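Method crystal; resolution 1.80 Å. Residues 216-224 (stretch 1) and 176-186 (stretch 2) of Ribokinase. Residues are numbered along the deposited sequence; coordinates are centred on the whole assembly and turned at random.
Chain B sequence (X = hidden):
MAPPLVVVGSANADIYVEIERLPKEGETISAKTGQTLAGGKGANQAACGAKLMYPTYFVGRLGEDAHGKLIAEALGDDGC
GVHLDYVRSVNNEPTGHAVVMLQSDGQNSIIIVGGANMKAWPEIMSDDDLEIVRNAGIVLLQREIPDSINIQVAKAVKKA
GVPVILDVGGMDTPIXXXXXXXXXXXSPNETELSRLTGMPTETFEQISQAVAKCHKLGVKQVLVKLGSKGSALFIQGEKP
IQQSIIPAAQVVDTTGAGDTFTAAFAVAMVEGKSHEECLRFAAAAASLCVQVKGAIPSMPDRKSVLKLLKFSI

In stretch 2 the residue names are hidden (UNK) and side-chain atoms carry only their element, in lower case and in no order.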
# COMPACT_ATOMS: atom_id res chain seq x y z
N LYS B 216 -20.22 15.03 33.08
CA LYS B 216 -20.92 14.04 33.91
C LYS B 216 -20.27 12.68 33.77
O LYS B 216 -20.20 11.91 34.73
CB LYS B 216 -22.41 13.97 33.54
CG LYS B 216 -23.22 15.20 33.92
CD LYS B 216 -24.65 15.12 33.39
CE LYS B 216 -25.48 16.34 33.78
NZ LYS B 216 -26.85 16.31 33.18
N LEU B 217 -19.76 12.38 32.57
CA LEU B 217 -19.00 11.16 32.37
C LEU B 217 -17.62 11.22 33.02
O LEU B 217 -16.79 10.35 32.78
CB LEU B 217 -18.85 10.85 30.87
CG LEU B 217 -20.08 10.77 29.95
CD1 LEU B 217 -19.75 11.17 28.52
CD2 LEU B 217 -20.59 9.39 29.91
N GLY B 218 -17.35 12.25 33.84
CA GLY B 218 -16.09 12.34 34.57
C GLY B 218 -14.94 13.14 33.94
O GLY B 218 -13.83 13.20 34.50
N VAL B 219 -15.17 13.78 32.80
CA VAL B 219 -14.07 14.51 32.15
C VAL B 219 -14.13 16.01 32.45
O VAL B 219 -15.10 16.67 32.09
CB VAL B 219 -14.07 14.30 30.64
CG1 VAL B 219 -12.74 14.81 30.05
CG2 VAL B 219 -14.28 12.84 30.31
N LYS B 220 -13.09 16.52 33.10
CA LYS B 220 -13.02 17.91 33.56
C LYS B 220 -12.80 18.91 32.43
O LYS B 220 -13.25 20.06 32.51
CB LYS B 220 -11.89 18.08 34.58
CG LYS B 220 -12.02 17.20 35.81
CD LYS B 220 -13.18 17.62 36.69
CE LYS B 220 -13.40 16.62 37.83
NZ LYS B 220 -14.05 15.36 37.36
N GLN B 221 -12.06 18.49 31.40
CA GLN B 221 -11.67 19.41 30.32
C GLN B 221 -11.95 18.79 28.97
O GLN B 221 -11.62 17.63 28.73
CB GLN B 221 -10.19 19.78 30.43
CG GLN B 221 -9.79 20.35 31.75
CD GLN B 221 -8.43 21.01 31.69
OE1 GLN B 221 -7.91 21.29 30.62
NE2 GLN B 221 -7.87 21.29 32.86
N VAL B 222 -12.60 19.56 28.11
CA VAL B 222 -12.92 19.10 26.78
C VAL B 222 -12.43 20.15 25.78
O VAL B 222 -12.79 21.32 25.86
CB VAL B 222 -14.43 18.83 26.61
CG1 VAL B 222 -14.72 18.25 25.23
CG2 VAL B 222 -14.93 17.87 27.74
N LEU B 223 -11.59 19.70 24.86
CA LEU B 223 -11.03 20.52 23.78
C LEU B 223 -11.78 20.18 22.49
O LEU B 223 -11.47 19.20 21.83
CB LEU B 223 -9.52 20.24 23.64
CG LEU B 223 -8.76 20.95 22.52
CD1 LEU B 223 -8.77 22.44 22.80
CD2 LEU B 223 -7.32 20.43 22.44
N VAL B 224 -12.80 20.96 22.15
CA VAL B 224 -13.61 20.62 21.00
C VAL B 224 -13.11 21.27 19.71
O VAL B 224 -12.94 22.48 19.65
CB VAL B 224 -15.09 21.03 21.22
CG1 VAL B 224 -15.94 20.47 20.10
CG2 VAL B 224 -15.58 20.53 22.57
N UNK B 176 -14.97 3.54 26.61
CA UNK B 176 -15.14 2.93 27.94
C UNK B 176 -15.01 3.97 29.04
O UNK B 176 -14.09 4.79 29.00
c UNK B 176 -13.84 2.95 25.87
c UNK B 176 -13.60 1.67 26.60
c UNK B 176 -13.99 1.93 28.02
N UNK B 177 -15.90 3.93 30.02
CA UNK B 177 -15.89 4.94 31.09
C UNK B 177 -14.65 4.84 31.92
O UNK B 177 -14.21 5.82 32.53
c UNK B 177 -17.12 4.79 31.97
c UNK B 177 -18.37 5.24 31.27
n UNK B 177 -19.36 4.36 31.19
o UNK B 177 -18.43 6.36 30.78
N UNK B 178 -14.09 3.64 31.97
CA UNK B 178 -12.85 3.41 32.66
C UNK B 178 -11.76 4.27 32.01
O UNK B 178 -10.86 4.77 32.68
c UNK B 178 -12.49 1.92 32.58
c UNK B 178 -11.04 0.06 33.32
o UNK B 178 -10.19 -0.44 34.09
c UNK B 178 -11.31 1.54 33.41
o UNK B 178 -11.68 -0.60 32.46
N UNK B 179 -11.88 4.48 30.70
CA UNK B 179 -10.90 5.29 30.00
C UNK B 179 -11.17 6.78 30.26
O UNK B 179 -10.26 7.52 30.64
c UNK B 179 -9.88 5.76 27.66
c UNK B 179 -9.92 5.29 26.21
c UNK B 179 -10.91 4.98 28.50
c UNK B 179 -8.48 5.65 28.24
N UNK B 180 -12.41 7.20 30.04
CA UNK B 180 -12.82 8.58 30.33
C UNK B 180 -12.45 9.02 31.75
O UNK B 180 -12.02 10.15 31.97
c UNK B 180 -14.83 8.53 28.67
c UNK B 180 -14.33 8.74 30.10
c UNK B 180 -14.24 9.58 27.72
c UNK B 180 -16.35 8.55 28.59
N UNK B 181 -12.59 8.12 32.72
CA UNK B 181 -12.26 8.45 34.11
C UNK B 181 -10.77 8.64 34.37
O UNK B 181 -10.39 9.14 35.42
c UNK B 181 -14.21 7.53 35.46
o UNK B 181 -14.67 8.69 35.56
c UNK B 181 -12.76 7.35 35.07
o UNK B 181 -14.88 6.50 35.69
N UNK B 182 -9.93 8.22 33.42
CA UNK B 182 -8.49 8.19 33.66
C UNK B 182 -7.72 9.25 32.87
O UNK B 182 -6.52 9.40 33.05
o UNK B 182 -8.63 5.79 34.00
c UNK B 182 -7.92 6.82 33.32
N UNK B 183 -8.41 9.98 32.00
CA UNK B 183 -7.77 11.03 31.22
C UNK B 183 -8.07 12.40 31.82
O UNK B 183 -8.92 12.53 32.70
c UNK B 183 -8.23 10.98 29.76
c UNK B 183 -7.84 9.64 29.13
c UNK B 183 -10.27 11.38 28.29
c UNK B 183 -9.73 11.28 29.68
N UNK B 184 -7.36 13.43 31.35
CA UNK B 184 -7.56 14.79 31.85
C UNK B 184 -8.31 15.64 30.83
O UNK B 184 -9.20 16.42 31.17
c UNK B 184 -6.23 15.44 32.21
c UNK B 184 -5.51 14.72 33.35
o UNK B 184 -5.89 14.94 34.52
o UNK B 184 -4.57 13.94 33.08
N UNK B 185 -7.95 15.49 29.56
CA UNK B 185 -8.58 16.27 28.52
C UNK B 185 -9.10 15.36 27.43
O UNK B 185 -8.35 14.54 26.91
c UNK B 185 -8.25 18.05 26.77
c UNK B 185 -7.59 17.29 27.91
c UNK B 185 -5.99 19.20 28.52
c UNK B 185 -7.06 18.23 28.99
N UNK B 186 -10.37 15.51 27.09
CA UNK B 186 -10.97 14.80 25.99
C UNK B 186 -10.98 15.73 24.77
O UNK B 186 -11.37 16.90 24.91
c UNK B 186 -13.10 13.47 25.30
c UNK B 186 -12.47 12.08 25.28
c UNK B 186 -12.41 14.35 26.33
c UNK B 186 -14.61 13.37 25.58
O HOH W 1 -17.23 7.94 32.91

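Position 176 carries three side-chain carbons that close a ring onto its own backbone N, which makes it Pro176. It lies out of reach of stretch 1 and occupies the N-cap position, where proline is well tolerated because it has no amide hydrogen to leave unpaired.

At position 177 there are two carbons, the second bearing one oxygen and one nitrogen. The oxygen lies 3.8 Å from Leu217 CD2, and a water donates to it and to Leu217 O. A short amide fits: this is Asn177, with the water 2.9 Å from Asn177 OD1 and 2.5 Å from Leu217 O.

Position 178 has three carbons in a row, the third with two oxygens, and touches nothing on stretch 1. It is Glu178, exposed as a charged residue can afford to be.

Four carbons forked at the second mark position 179 as Leu179. Buried but far from stretch 1, it packs its apolar bulk elsewhere in the structure.

Position 180 again shows four carbons forked at the second, but here the CA-to-CB bond points toward stretch 1. Its CB lies 4.1 Å from Val219 CG2, and a terminal carbon is 4.1 Å from Leu217 CB. This is Leu180, an apolar residue suited to a buried site between two apolar neighbours.

At position 181 there are two carbons, the second with two oxygens; CA-to-CB points away, yet one oxygen comes back to 4.0 Å from Gly218 CA. This is Asp181, and that oxygen is Asp181 OD1. An ideal CB on Gly218 would sit 2.5 Å from Asp181 OD1, a clash; the phi/psi of 94/4 independently calls for glycine.

One carbon and one oxygen make position 182 Ser182. It faces away from stretch 1, and Ser182 OG donates to Glu178 O at 2.8 Å, a bond within reach of so short a side chain.

Position 183 has four carbons forked at the first, one arm two carbons long: Ile183, largely clear of stretch 1, with no polar group to leave unpaired in its buried site.

Position 184 has two carbons, the second with two oxygens. Its backbone O lies 4.0 Å from Val219 CG1, while the side chain stays clear of stretch 1. This is Asp184; Asp184 OD2 is hydrogen-bonded elsewhere in the structure.

Position 185 repeats the fork at the first carbon with one longer arm. The shorter arm lies 4.0 Å from Leu223 CB, and the end of the longer one 3.5 Å from Gln221 OE1. It is Ile185, whose beta-branching suits a strand.

Position 186 has four carbons forked at the second, with CB 3.8 Å from Val219 CG1. It is Leu186, on the sheet face shared with Val222, supplying apolar surface for Val219.

The contact buries 561 Å². Parallel pairing sets Gln221 beside Ile185 and Val222 beside Leu186, secured by Leu186 N to Gln221 O at 3.0 Å and Leu223 N to Leu186 O at 2.8 Å. Before the strands, Val219 bridges Leu180 and Leu186 with its two methyls, while the water ties Leu217 to Asn177.

Stretch 2 (176-186) PNELLDSIDIL
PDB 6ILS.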